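Local coordinates for protein beta-galactosidase (Geobacillus stearothermophilus, PDB 4OIF) that probably hydrolyses terminal non-reducing beta-D-galactose residues from beta-D-galactosides, as a zinc-binding enzyme of glycoside hydrolase family 42, at residues Q316-M321 with M347-H352; D355-F360 with A392-A397; V630-A635 with D639-M644. One frame throughout, in Å; residues are numbered along the deposited sequence.

Interaction 1: residues Q316-M321 with M347-H352; sequences QPFLLM and MQMIAH
Leu320 and Met349 form the tight half of this contact. The leucine reaches from strand 319-322 toward helix 341-351, and its CD2 methyl lies 3.6 Å from Met349 CG, the shortest carbon-carbon approach between the two side chains. The thioether sulfur faces both leucine methyls about equally, with Leu320 CD1 and CD2 each 4.1 Å from Met349 SD. Placing CG of Leu320 anti to the backbone N (chi1 -180°) presents this fork to the helix, while the methionine chain bends at chi2 (-67°). The two side chains cross at about a right angle. The backbones are farther apart: Leu320 CA and Met349 CA, the nearest pair, are 7.4 Å from each other.

The half around Phe318 is looser, though it too is buried and has no solvent side. Ring atom CZ of Phe318 is 4.4 Å from Met349 SD. At the rim of the ring, Phe318 CE1 lies 3.6 Å from the carbonyl O of His352, which meets the ring at its edge, in plane. That oxygen also accepts a hydrogen bond from Arg311, and the His352 ring turns to Asp308 through ND1, which gives His352 two polar partners in helix 296-312. No hydrogen bond links the two segments; 199 Å² is buried, through apolar packing and the ring-edge contact with the His352 carbonyl. Strand 319-322 followed by helix 341-351, the helix lying against the strand, is a beta-alpha unit of the TIM barrel; Leu320 stands two residues before Glu322, the predicted nucleophile.

Interaction 2: residues D355-F360 with A392-A397; sequences DSILYF and AEVGKA
Ile357 and Val394 are the residues of closest backbone approach, their CA atoms 8.7 Å apart, a separation at which a strand and a helix meet through side chains alone. Segment 355-360 carries the extended strand 356-359, and segment 392-397 is entirely helical, with Ala397 N hydrogen-bonded to Glu393 O at 2.9 Å. No hydrogen bond passes between the segments, and the buried surface is small, 78 Å² in all.

A single methyl carries the contact from the helix. With chi1 at 166°, Val394 turns CG1 away from its own N and toward the strand, where it lies 4.4 Å from Ile357 CG2 and 4.1 Å from Tyr359 OH. The valine thus faces two alternate residues of the strand, both of which direct their CB toward the helix. Tyr359 and Val394 approach from opposite directions, and it is the phenol oxygen at the end of the ring that arrives at the methyl. The polar needs of that oxygen are met by other residues: it is hydrogen-bonded to His17 and to His342, two bonds that probably help hold the ring end beside the valine.

Strand 356-359 runs parallel to strand 16-21, to which Ile357 and Tyr359 are joined by backbone hydrogen bonds. Helix 386-399 packs against this pair of barrel strands, Val394 also touching His17, while Phe343 of helix 341-351 meets Val394 and Ala397 and thereby links the two neighbouring helices.

Interaction 3: residues V630-A635 with D639-M644; sequences VQARQA and DYVFIM
Gln631 and Phe642 form a hydrogen-bonded antiparallel pair, as do Arg633 and Tyr640, and these two pairs set the register of the hairpin. Each is closed by two backbone bonds, exemplified by Tyr640 N to Arg633 O at 2.8 Å, with an N-H...O angle of 170°. The strand axes make 161°, nearly antiparallel.

The relief alternates between the faces. On the face of Val630, Ala632, Val641 and Ile643, the two branches of Val641 take different neighbours: its CG1 abuts Val630 CG1 at 3.6 Å, while its CG2 lies over the small Ala632, 4.0 Å from Ala632 CB. Val630 reaches Ile643 with its other methyl, the two side chains lying side by side. The opposite face bears the larger Gln631, Arg633, Tyr640 and Phe642, and Phe642 keeps its ring edge beside Gln631 O. Packing continues at the two ends: the Met644 chain bends at chi3 (-68°), bringing CE to 4.1 Å from Gln631 CB, and beyond the strand end Ala635 CB fits against Tyr640 CE1 at 4.0 Å.

Gln634 and Asp639, side by side near the turn, add a polar tie: Gln634 NE2 donates to Asp639 OD1 at 2.8 Å. The carboxylate oxygen lies close to the amide plane, yet the donor meets it from above the carboxylate plane. Asp639 OD1 also forms a salt bridge to Arg686, and the amide and the guanidinium together satisfy this one buried oxygen. An alanine here removes the amide, which would probably leave Asp639 OD1 leaning on Arg686 and weaken the tie near the turn.

The chemistry is thus divided: backbone bonds set the register, apolar branches pack the Val630, Ala632, Val641 and Ile643 part of one face, and an amide-carboxylate bond, probably strengthened by the aspartate's charge, ties the end by the turn.

In the fold
Along the chain the three contacts come in series, with no nesting. Interactions 1 and 2 belong to the TIM barrel and share its sheet: their centres are about 11 Å apart, helix 341-351 is followed by strand 356-359 after a short connection, and Leu320 O meets Ser356 OG at 2.8 Å. Interaction 3 lies in the C-terminal domain, on a five-stranded antiparallel sheet, its centre about 12 Å from that of interaction 1 and about 18 Å from that of interaction 2. Arg633 connects it to both, through Ile350 O and a salt bridge to Asp355, while Phe642 rests on Ala351. The hairpin therefore docks against the end of a barrel helix, joining the two domains.

Interaction 1: residues Q316-M321 with M347-H352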
ATOM      1  N   GLN A 316      31.641  26.398   9.320  1.00 19.58           N
ATOM      2  CA  GLN A 316      31.489  27.827   9.089  1.00 18.94           C
ATOM      3  C   GLN A 316      29.983  28.123   9.105  1.00 21.68           C
ATOM      4  O   GLN A 316      29.181  27.192   9.118  1.00 18.27           O
ATOM      5  CB  GLN A 316      32.130  28.224   7.755  1.00 13.75           C
ATOM      6  CG  GLN A 316      31.415  27.600   6.568  1.00 22.16           C
ATOM      7  CD  GLN A 316      31.970  28.018   5.217  1.00 17.76           C
ATOM      8  OE1 GLN A 316      33.061  28.590   5.115  1.00 20.02           O
ATOM      9  NE2 GLN A 316      31.219  27.716   4.162  1.00 16.90           N
ATOM     10  N   PRO A 317      29.583  29.406   9.109  1.00 19.90           N
ATOM     11  CA  PRO A 317      28.132  29.628   9.071  1.00 16.08           C
ATOM     12  C   PRO A 317      27.477  29.033   7.815  1.00 19.45           C
ATOM     13  O   PRO A 317      28.116  28.965   6.762  1.00 16.09           O
ATOM     14  CB  PRO A 317      28.010  31.152   9.069  1.00 14.62           C
ATOM     15  CG  PRO A 317      29.282  31.638   9.662  1.00 16.37           C
ATOM     16  CD  PRO A 317      30.331  30.670   9.237  1.00 14.51           C
ATOM     17  N   PHE A 318      26.226  28.597   7.931  1.00 10.56           N
ATOM     18  CA  PHE A 318      25.491  28.107   6.772  1.00 11.69           C
ATOM     19  C   PHE A 318      24.387  29.090   6.400  1.00  9.90           C
ATOM     20  O   PHE A 318      24.139  30.051   7.105  1.00 12.96           O
ATOM     21  CB  PHE A 318      24.911  26.710   7.037  1.00 11.52           C
ATOM     22  CG  PHE A 318      23.751  26.697   8.006  1.00 15.07           C
ATOM     23  CD1 PHE A 318      23.971  26.547   9.370  1.00 10.02           C
ATOM     24  CD2 PHE A 318      22.437  26.812   7.546  1.00 15.96           C
ATOM     25  CE1 PHE A 318      22.909  26.532  10.265  1.00  8.14           C
ATOM     26  CE2 PHE A 318      21.365  26.795   8.434  1.00 12.46           C
ATOM     27  CZ  PHE A 318      21.605  26.654   9.801  1.00 15.65           C
ATOM     28  N   LEU A 319      23.722  28.851   5.284  1.00 16.15           N
ATOM     29  CA  LEU A 319      22.652  29.734   4.874  1.00 18.25           C
ATOM     30  C   LEU A 319      21.340  28.962   4.756  1.00 13.71           C
ATOM     31  O   LEU A 319      21.220  28.020   3.979  1.00 17.50           O
ATOM     32  CB  LEU A 319      23.012  30.436   3.553  1.00 15.71           C
ATOM     33  CG  LEU A 319      24.207  31.410   3.629  1.00 23.32           C
ATOM     34  CD1 LEU A 319      24.751  31.776   2.253  1.00 10.91           C
ATOM     35  CD2 LEU A 319      23.873  32.678   4.420  1.00 11.19           C
ATOM     36  N   LEU A 320      20.360  29.345   5.565  1.00 18.40           N
ATOM     37  CA  LEU A 320      19.017  28.840   5.361  1.00 12.17           C
ATOM     38  C   LEU A 320      18.535  29.412   4.040  1.00 17.88           C
ATOM     39  O   LEU A 320      18.359  30.625   3.917  1.00 12.60           O
ATOM     40  CB  LEU A 320      18.092  29.234   6.500  1.00 13.39           C
ATOM     41  CG  LEU A 320      16.662  28.720   6.344  1.00 17.59           C
ATOM     42  CD1 LEU A 320      16.674  27.204   6.313  1.00 16.66           C
ATOM     43  CD2 LEU A 320      15.768  29.238   7.470  1.00 12.35           C
ATOM     44  N   MET A 321      18.360  28.545   3.042  1.00 18.56           N
ATOM     45  CA  MET A 321      17.946  28.992   1.713  1.00 19.48           C
ATOM     46  C   MET A 321      16.420  29.015   1.601  1.00 19.14           C
ATOM     47  O   MET A 321      15.835  29.891   0.949  1.00 16.70           O
ATOM     48  CB  MET A 321      18.548  28.095   0.623  1.00 14.83           C
ATOM     49  CG  MET A 321      18.288  28.575  -0.808  1.00 12.19           C
ATOM     50  SD  MET A 321      19.141  30.116  -1.224  1.00 19.79           S
ATOM     51  CE  MET A 321      20.832  29.628  -0.929  1.00 18.21           C
ATOM     52  N   MET A 347      14.755  32.490  14.647  1.00  5.42           N
ATOM     53  CA  MET A 347      15.802  32.716  15.635  1.00  9.09           C
ATOM     54  C   MET A 347      16.579  31.428  15.901  1.00  9.74           C
ATOM     55  O   MET A 347      17.803  31.471  16.070  1.00  6.36           O
ATOM     56  CB  MET A 347      15.218  33.265  16.934  1.00  9.45           C
ATOM     57  CG  MET A 347      14.590  34.637  16.767  1.00 11.07           C
ATOM     58  SD  MET A 347      15.783  35.879  16.235  1.00 13.06           S
ATOM     59  CE  MET A 347      14.982  36.494  14.764  1.00  3.84           C
ATOM     60  N   GLN A 348      15.880  30.290  15.921  1.00  6.10           N
ATOM     61  CA  GLN A 348      16.560  29.014  16.129  1.00  5.97           C
ATOM     62  C   GLN A 348      17.545  28.751  15.004  1.00 14.32           C
ATOM     63  O   GLN A 348      18.655  28.242  15.226  1.00  9.75           O
ATOM     64  CB  GLN A 348      15.576  27.855  16.223  1.00  8.58           C
ATOM     65  CG  GLN A 348      16.283  26.550  16.556  1.00  7.67           C
ATOM     66  CD  GLN A 348      15.417  25.317  16.392  1.00 11.62           C
ATOM     67  OE1 GLN A 348      14.457  25.304  15.612  1.00  8.14           O
ATOM     68  NE2 GLN A 348      15.766  24.257  17.123  1.00  5.10           N
ATOM     69  N   MET A 349      17.134  29.108  13.792  1.00  8.88           N
ATOM     70  CA  MET A 349      18.007  28.944  12.644  1.00  9.49           C
ATOM     71  C   MET A 349      19.272  29.769  12.806  1.00 14.07           C
ATOM     72  O   MET A 349      20.378  29.256  12.585  1.00 14.34           O
ATOM     73  CB  MET A 349      17.277  29.317  11.358  1.00 15.86           C
ATOM     74  CG  MET A 349      16.355  28.216  10.870  1.00 11.96           C
ATOM     75  SD  MET A 349      17.286  26.769  10.341  1.00 28.86           S
ATOM     76  CE  MET A 349      15.955  25.592  10.117  1.00 17.57           C
ATOM     77  N   ILE A 350      19.124  31.034  13.200  1.00  8.12           N
ATOM     78  CA  ILE A 350      20.315  31.863  13.418  1.00  4.84           C
ATOM     79  C   ILE A 350      21.188  31.312  14.564  1.00  8.77           C
ATOM     80  O   ILE A 350      22.414  31.379  14.525  1.00  8.91           O
ATOM     81  CB  ILE A 350      19.928  33.333  13.718  1.00 14.67           C
ATOM     82  CG1 ILE A 350      19.053  33.886  12.587  1.00  9.16           C
ATOM     83  CG2 ILE A 350      21.176  34.223  13.935  1.00  2.60           C
ATOM     84  CD1 ILE A 350      19.729  33.866  11.235  1.00 11.38           C
ATOM     85  N   ALA A 351      20.550  30.748  15.577  1.00 11.84           N
ATOM     86  CA  ALA A 351      21.260  30.314  16.767  1.00 11.32           C
ATOM     87  C   ALA A 351      22.178  29.111  16.497  1.00 13.42           C
ATOM     88  O   ALA A 351      23.211  28.956  17.150  1.00 10.48           O
ATOM     89  CB  ALA A 351      20.269  29.988  17.869  1.00  6.19           C
ATOM     90  N   HIS A 352      21.802  28.264  15.544  1.00 12.20           N
ATOM     91  CA  HIS A 352      22.583  27.075  15.242  1.00  4.56           C
ATOM     92  C   HIS A 352      23.536  27.319  14.084  1.00  7.90           C
ATOM     93  O   HIS A 352      24.201  26.394  13.635  1.00  5.85           O
ATOM     94  CB  HIS A 352      21.672  25.885  14.932  1.00  9.17           C
ATOM     95  CG  HIS A 352      21.082  25.237  16.149  1.00  9.52           C
ATOM     96  ND1 HIS A 352      21.626  24.113  16.733  1.00  7.47           N
ATOM     97  CD2 HIS A 352      19.997  25.560  16.894  1.00  6.02           C
ATOM     98  CE1 HIS A 352      20.905  23.775  17.786  1.00  7.25           C
ATOM     99  NE2 HIS A 352      19.908  24.634  17.904  1.00  4.37           N
TER

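Interaction 2: residues D355-F360 with A392-A397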
ATOM      1  N   ASP A 355      23.482  32.373   8.653  1.00 14.44           N
ATOM      2  CA  ASP A 355      23.603  33.817   8.427  1.00 14.00           C
ATOM      3  C   ASP A 355      22.510  34.330   7.488  1.00  9.61           C
ATOM      4  O   ASP A 355      22.661  35.381   6.862  1.00 14.82           O
ATOM      5  CB  ASP A 355      24.984  34.175   7.868  1.00  6.53           C
ATOM      6  CG  ASP A 355      26.056  34.191   8.943  1.00 14.24           C
ATOM      7  OD1 ASP A 355      25.704  34.251  10.142  1.00  8.32           O
ATOM      8  OD2 ASP A 355      27.255  34.148   8.592  1.00 17.07           O
ATOM      9  N   SER A 356      21.402  33.603   7.406  1.00  9.20           N
ATOM     10  CA  SER A 356      20.266  34.048   6.604  1.00 14.57           C
ATOM     11  C   SER A 356      18.943  33.471   7.091  1.00 15.98           C
ATOM     12  O   SER A 356      18.909  32.412   7.707  1.00 10.51           O
ATOM     13  CB  SER A 356      20.461  33.671   5.134  1.00 13.30           C
ATOM     14  OG  SER A 356      20.435  32.266   4.967  1.00 15.76           O
ATOM     15  N   ILE A 357      17.868  34.203   6.819  1.00  9.12           N
ATOM     16  CA  ILE A 357      16.512  33.689   6.854  1.00 10.51           C
ATOM     17  C   ILE A 357      15.883  33.921   5.469  1.00 13.45           C
ATOM     18  O   ILE A 357      15.532  35.055   5.071  1.00 13.92           O
ATOM     19  CB  ILE A 357      15.658  34.343   7.964  1.00 11.15           C
ATOM     20  CG1 ILE A 357      16.279  34.096   9.349  1.00 11.06           C
ATOM     21  CG2 ILE A 357      14.246  33.801   7.918  1.00  4.96           C
ATOM     22  CD1 ILE A 357      16.326  32.635   9.780  1.00  3.81           C
ATOM     23  N   LEU A 358      15.777  32.829   4.723  1.00  8.60           N
ATOM     24  CA  LEU A 358      15.258  32.878   3.371  1.00 12.70           C
ATOM     25  C   LEU A 358      14.076  31.914   3.223  1.00 17.73           C
ATOM     26  O   LEU A 358      14.068  30.801   3.763  1.00  9.66           O
ATOM     27  CB  LEU A 358      16.366  32.563   2.359  1.00  5.92           C
ATOM     28  CG  LEU A 358      17.562  33.528   2.396  1.00 12.91           C
ATOM     29  CD1 LEU A 358      18.778  32.999   1.614  1.00  9.07           C
ATOM     30  CD2 LEU A 358      17.153  34.907   1.890  1.00  5.54           C
ATOM     31  N   TYR A 359      13.075  32.380   2.486  1.00 10.39           N
ATOM     32  CA  TYR A 359      11.813  31.697   2.321  1.00 11.27           C
ATOM     33  C   TYR A 359      11.635  31.110   0.935  1.00 14.30           C
ATOM     34  O   TYR A 359      12.217  31.565  -0.064  1.00 16.38           O
ATOM     35  CB  TYR A 359      10.645  32.657   2.571  1.00  9.99           C
ATOM     36  CG  TYR A 359      10.763  33.504   3.816  1.00 17.75           C
ATOM     37  CD1 TYR A 359      10.860  32.917   5.075  1.00 10.37           C
ATOM     38  CD2 TYR A 359      10.753  34.897   3.734  1.00 13.05           C
ATOM     39  CE1 TYR A 359      10.964  33.698   6.216  1.00 13.10           C
ATOM     40  CE2 TYR A 359      10.845  35.684   4.864  1.00 11.01           C
ATOM     41  CZ  TYR A 359      10.951  35.080   6.104  1.00 18.95           C
ATOM     42  OH  TYR A 359      11.047  35.861   7.230  1.00 12.34           O
ATOM     43  N   PHE A 360      10.805  30.088   0.879  1.00 15.33           N
ATOM     44  CA  PHE A 360      10.051  29.867  -0.324  1.00 20.45           C
ATOM     45  C   PHE A 360       8.608  30.154   0.040  1.00 17.96           C
ATOM     46  O   PHE A 360       8.061  29.494   0.921  1.00 20.32           O
ATOM     47  CB  PHE A 360      10.192  28.449  -0.873  1.00 16.73           C
ATOM     48  CG  PHE A 360       9.519  28.292  -2.196  1.00 28.51           C
ATOM     49  CD1 PHE A 360      10.214  28.544  -3.374  1.00 21.33           C
ATOM     50  CD2 PHE A 360       8.168  27.992  -2.262  1.00 13.37           C
ATOM     51  CE1 PHE A 360       9.585  28.449  -4.598  1.00 19.42           C
ATOM     52  CE2 PHE A 360       7.530  27.898  -3.480  1.00 20.10           C
ATOM     53  CZ  PHE A 360       8.236  28.130  -4.650  1.00 19.28           C
ATOM     54  N   ALA A 392       7.820  40.610   8.770  1.00  8.36           N
ATOM     55  CA  ALA A 392       8.345  41.950   9.037  1.00 11.30           C
ATOM     56  C   ALA A 392       9.026  42.038  10.401  1.00 13.03           C
ATOM     57  O   ALA A 392      10.075  42.654  10.531  1.00 18.06           O
ATOM     58  CB  ALA A 392       7.233  42.983   8.942  1.00 12.65           C
ATOM     59  N   GLU A 393       8.426  41.433  11.417  1.00 12.31           N
ATOM     60  CA  GLU A 393       9.026  41.411  12.744  1.00 14.49           C
ATOM     61  C   GLU A 393      10.359  40.685  12.727  1.00 18.74           C
ATOM     62  O   GLU A 393      11.334  41.140  13.355  1.00 23.96           O
ATOM     63  CB  GLU A 393       8.079  40.768  13.757  1.00 14.41           C
ATOM     64  CG  GLU A 393       6.928  41.689  14.152  1.00 15.81           C
ATOM     65  CD  GLU A 393       7.405  43.095  14.546  1.00 36.80           C
ATOM     66  OE1 GLU A 393       8.308  43.212  15.412  1.00 35.37           O
ATOM     67  OE2 GLU A 393       6.880  44.085  13.989  1.00 26.27           O
ATOM     68  N   VAL A 394      10.417  39.566  12.004  1.00 13.71           N
ATOM     69  CA  VAL A 394      11.688  38.862  11.872  1.00 15.35           C
ATOM     70  C   VAL A 394      12.707  39.790  11.211  1.00 19.12           C
ATOM     71  O   VAL A 394      13.833  39.900  11.690  1.00 15.93           O
ATOM     72  CB  VAL A 394      11.558  37.534  11.072  1.00 15.16           C
ATOM     73  CG1 VAL A 394      12.926  37.011  10.655  1.00  5.67           C
ATOM     74  CG2 VAL A 394      10.836  36.486  11.909  1.00  6.44           C
ATOM     75  N   GLY A 395      12.303  40.478  10.139  1.00 13.22           N
ATOM     76  CA  GLY A 395      13.179  41.412   9.445  1.00 13.44           C
ATOM     77  C   GLY A 395      13.764  42.486  10.355  1.00 16.60           C
ATOM     78  O   GLY A 395      14.990  42.698  10.389  1.00 20.38           O
ATOM     79  N   LYS A 396      12.874  43.150  11.097  1.00 20.96           N
ATOM     80  CA  LYS A 396      13.257  44.172  12.071  0.62 18.98           C
ATOM     81  C   LYS A 396      14.229  43.606  13.091  1.00 16.53           C
ATOM     82  O   LYS A 396      15.165  44.283  13.517  1.00 23.81           O
ATOM     83  CB  LYS A 396      12.026  44.731  12.788  0.62 15.60           C
ATOM     84  CG  LYS A 396      11.000  45.376  11.870  0.62 20.28           C
ATOM     85  CD  LYS A 396       9.704  45.665  12.616  0.62 26.48           C
ATOM     86  CE  LYS A 396       8.672  46.341  11.719  0.62 30.67           C
ATOM     87  NZ  LYS A 396       7.483  46.818  12.490  0.62 28.64           N
ATOM     88  N   ALA A 397      14.004  42.357  13.482  1.00 16.45           N
ATOM     89  CA  ALA A 397      14.887  41.743  14.453  1.00 12.44           C
ATOM     90  C   ALA A 397      16.264  41.498  13.843  1.00 21.72           C
ATOM     91  O   ALA A 397      17.288  41.761  14.481  1.00 18.49           O
ATOM     92  CB  ALA A 397      14.287  40.460  14.977  1.00  9.09           C
TER

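Interaction 3: residues V630-A635 with D639-M644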
ATOM      1  N   VAL A 630      18.606  26.763  24.838  1.00  7.16           N
ATOM      2  CA  VAL A 630      19.549  27.866  24.860  1.00  9.18           C
ATOM      3  C   VAL A 630      20.705  27.504  23.951  1.00 12.22           C
ATOM      4  O   VAL A 630      21.330  26.466  24.136  1.00 13.81           O
ATOM      5  CB  VAL A 630      20.056  28.179  26.291  1.00 12.18           C
ATOM      6  CG1 VAL A 630      21.102  29.278  26.248  1.00  5.64           C
ATOM      7  CG2 VAL A 630      18.888  28.576  27.203  1.00  3.12           C
ATOM      8  N   GLN A 631      20.967  28.345  22.956  1.00  8.72           N
ATOM      9  CA  GLN A 631      22.022  28.060  21.988  1.00  7.46           C
ATOM     10  C   GLN A 631      22.801  29.319  21.690  1.00  7.97           C
ATOM     11  O   GLN A 631      22.219  30.388  21.649  1.00 12.44           O
ATOM     12  CB  GLN A 631      21.437  27.497  20.688  1.00 10.60           C
ATOM     13  CG  GLN A 631      20.901  26.076  20.785  1.00  7.49           C
ATOM     14  CD  GLN A 631      21.996  25.065  21.016  1.00 12.77           C
ATOM     15  OE1 GLN A 631      23.128  25.228  20.541  1.00  8.07           O
ATOM     16  NE2 GLN A 631      21.673  24.015  21.759  1.00  7.31           N
ATOM     17  N   ALA A 632      24.101  29.205  21.444  1.00  9.03           N
ATOM     18  CA  ALA A 632      24.928  30.397  21.294  1.00  8.52           C
ATOM     19  C   ALA A 632      25.853  30.424  20.070  1.00 13.34           C
ATOM     20  O   ALA A 632      26.249  29.390  19.523  1.00 11.76           O
ATOM     21  CB  ALA A 632      25.751  30.582  22.537  1.00  9.83           C
ATOM     22  N   ARG A 633      26.203  31.634  19.655  1.00  9.03           N
ATOM     23  CA  ARG A 633      27.284  31.833  18.702  1.00 16.67           C
ATOM     24  C   ARG A 633      28.325  32.734  19.337  1.00 18.02           C
ATOM     25  O   ARG A 633      28.005  33.569  20.163  1.00 24.11           O
ATOM     26  CB  ARG A 633      26.753  32.412  17.398  1.00 11.69           C
ATOM     27  CG  ARG A 633      25.874  31.404  16.677  1.00 10.48           C
ATOM     28  CD  ARG A 633      25.279  31.950  15.433  1.00  7.67           C
ATOM     29  NE  ARG A 633      26.284  32.207  14.414  1.00 10.30           N
ATOM     30  CZ  ARG A 633      25.979  32.588  13.184  1.00 13.51           C
ATOM     31  NH1 ARG A 633      24.700  32.741  12.856  1.00 10.52           N
ATOM     32  NH2 ARG A 633      26.938  32.816  12.294  1.00 12.12           N
ATOM     33  N   GLN A 634      29.582  32.542  18.978  1.00 19.90           N
ATOM     34  CA  GLN A 634      30.648  33.206  19.696  1.00 15.94           C
ATOM     35  C   GLN A 634      31.472  34.095  18.788  1.00 17.69           C
ATOM     36  O   GLN A 634      31.980  33.652  17.760  1.00 22.32           O
ATOM     37  CB  GLN A 634      31.537  32.166  20.379  1.00 17.30           C
ATOM     38  CG  GLN A 634      30.740  31.126  21.143  1.00 13.21           C
ATOM     39  CD  GLN A 634      31.572  30.363  22.155  1.00 15.41           C
ATOM     40  OE1 GLN A 634      32.080  29.281  21.872  1.00 21.44           O
ATOM     41  NE2 GLN A 634      31.705  30.922  23.346  1.00 21.89           N
ATOM     42  N   ALA A 635      31.582  35.362  19.176  1.00 27.98           N
ATOM     43  CA  ALA A 635      32.426  36.333  18.489  1.00 22.67           C
ATOM     44  C   ALA A 635      33.728  36.509  19.282  1.00 25.38           C
ATOM     45  O   ALA A 635      33.827  36.031  20.412  1.00 23.85           O
ATOM     46  CB  ALA A 635      31.687  37.654  18.339  1.00 25.97           C
ATOM     47  N   ASP A 639      29.765  36.766  23.412  1.00 15.48           N
ATOM     48  CA  ASP A 639      28.859  35.668  23.149  1.00 20.96           C
ATOM     49  C   ASP A 639      27.478  36.216  22.769  1.00 15.93           C
ATOM     50  O   ASP A 639      27.009  37.197  23.339  1.00 17.06           O
ATOM     51  CB  ASP A 639      28.771  34.744  24.372  1.00 12.18           C
ATOM     52  CG  ASP A 639      30.036  33.906  24.574  1.00 21.80           C
ATOM     53  OD1 ASP A 639      30.691  33.526  23.574  1.00 15.89           O
ATOM     54  OD2 ASP A 639      30.366  33.619  25.745  1.00  9.66           O
ATOM     55  N   TYR A 640      26.856  35.599  21.770  1.00 17.25           N
ATOM     56  CA  TYR A 640      25.463  35.861  21.424  1.00 13.45           C
ATOM     57  C   TYR A 640      24.643  34.639  21.774  1.00 13.43           C
ATOM     58  O   TYR A 640      24.844  33.567  21.227  1.00 14.97           O
ATOM     59  CB  TYR A 640      25.291  36.183  19.946  1.00 11.19           C
ATOM     60  CG  TYR A 640      26.001  37.420  19.479  1.00 18.11           C
ATOM     61  CD1 TYR A 640      27.156  37.330  18.706  1.00 18.03           C
ATOM     62  CD2 TYR A 640      25.519  38.682  19.798  1.00  9.17           C
ATOM     63  CE1 TYR A 640      27.809  38.466  18.267  1.00 20.62           C
ATOM     64  CE2 TYR A 640      26.163  39.821  19.358  1.00  8.94           C
ATOM     65  CZ  TYR A 640      27.306  39.709  18.595  1.00 12.58           C
ATOM     66  OH  TYR A 640      27.954  40.840  18.153  1.00 21.75           O
ATOM     67  N   VAL A 641      23.704  34.817  22.682  1.00 13.27           N
ATOM     68  CA  VAL A 641      22.987  33.708  23.251  1.00  9.10           C
ATOM     69  C   VAL A 641      21.502  33.822  22.951  1.00  8.48           C
ATOM     70  O   VAL A 641      20.896  34.861  23.137  1.00 15.58           O
ATOM     71  CB  VAL A 641      23.246  33.647  24.761  1.00 10.30           C
ATOM     72  CG1 VAL A 641      22.572  32.428  25.372  1.00 11.15           C
ATOM     73  CG2 VAL A 641      24.761  33.621  25.021  1.00  5.11           C
ATOM     74  N   PHE A 642      20.925  32.740  22.462  1.00 15.67           N
ATOM     75  CA  PHE A 642      19.509  32.674  22.140  1.00  9.74           C
ATOM     76  C   PHE A 642      18.797  31.825  23.182  1.00 14.18           C
ATOM     77  O   PHE A 642      19.127  30.643  23.367  1.00 16.27           O
ATOM     78  CB  PHE A 642      19.291  32.068  20.749  1.00 11.93           C
ATOM     79  CG  PHE A 642      19.759  32.926  19.616  1.00  4.95           C
ATOM     80  CD1 PHE A 642      21.114  33.112  19.375  1.00  6.51           C
ATOM     81  CD2 PHE A 642      18.844  33.521  18.764  1.00  6.93           C
ATOM     82  CE1 PHE A 642      21.551  33.906  18.313  1.00  5.89           C
ATOM     83  CE2 PHE A 642      19.270  34.314  17.695  1.00  8.62           C
ATOM     84  CZ  PHE A 642      20.627  34.508  17.473  1.00  5.68           C
ATOM     85  N   ILE A 643      17.819  32.424  23.851  1.00 12.48           N
ATOM     86  CA  ILE A 643      16.981  31.710  24.804  1.00 12.08           C
ATOM     87  C   ILE A 643      15.584  31.536  24.206  1.00 13.49           C
ATOM     88  O   ILE A 643      14.811  32.487  24.100  1.00 12.04           O
ATOM     89  CB  ILE A 643      16.910  32.443  26.147  1.00  7.74           C
ATOM     90  CG1 ILE A 643      18.321  32.849  26.602  1.00 10.24           C
ATOM     91  CG2 ILE A 643      16.221  31.574  27.182  1.00  7.63           C
ATOM     92  CD1 ILE A 643      18.366  33.717  27.878  1.00  4.78           C
ATOM     93  N   MET A 644      15.267  30.304  23.821  1.00 10.70           N
ATOM     94  CA  MET A 644      14.100  30.026  22.995  1.00 14.26           C
ATOM     95  C   MET A 644      13.064  29.137  23.691  1.00 10.13           C
ATOM     96  O   MET A 644      13.357  28.017  24.107  1.00 13.01           O
ATOM     97  CB  MET A 644      14.559  29.388  21.674  1.00  8.52           C
ATOM     98  CG  MET A 644      15.555  30.249  20.916  1.00  8.00           C
ATOM     99  SD  MET A 644      16.389  29.386  19.571  1.00 11.48           S
ATOM    100  CE  MET A 644      17.402  28.210  20.458  1.00  7.45           C
TER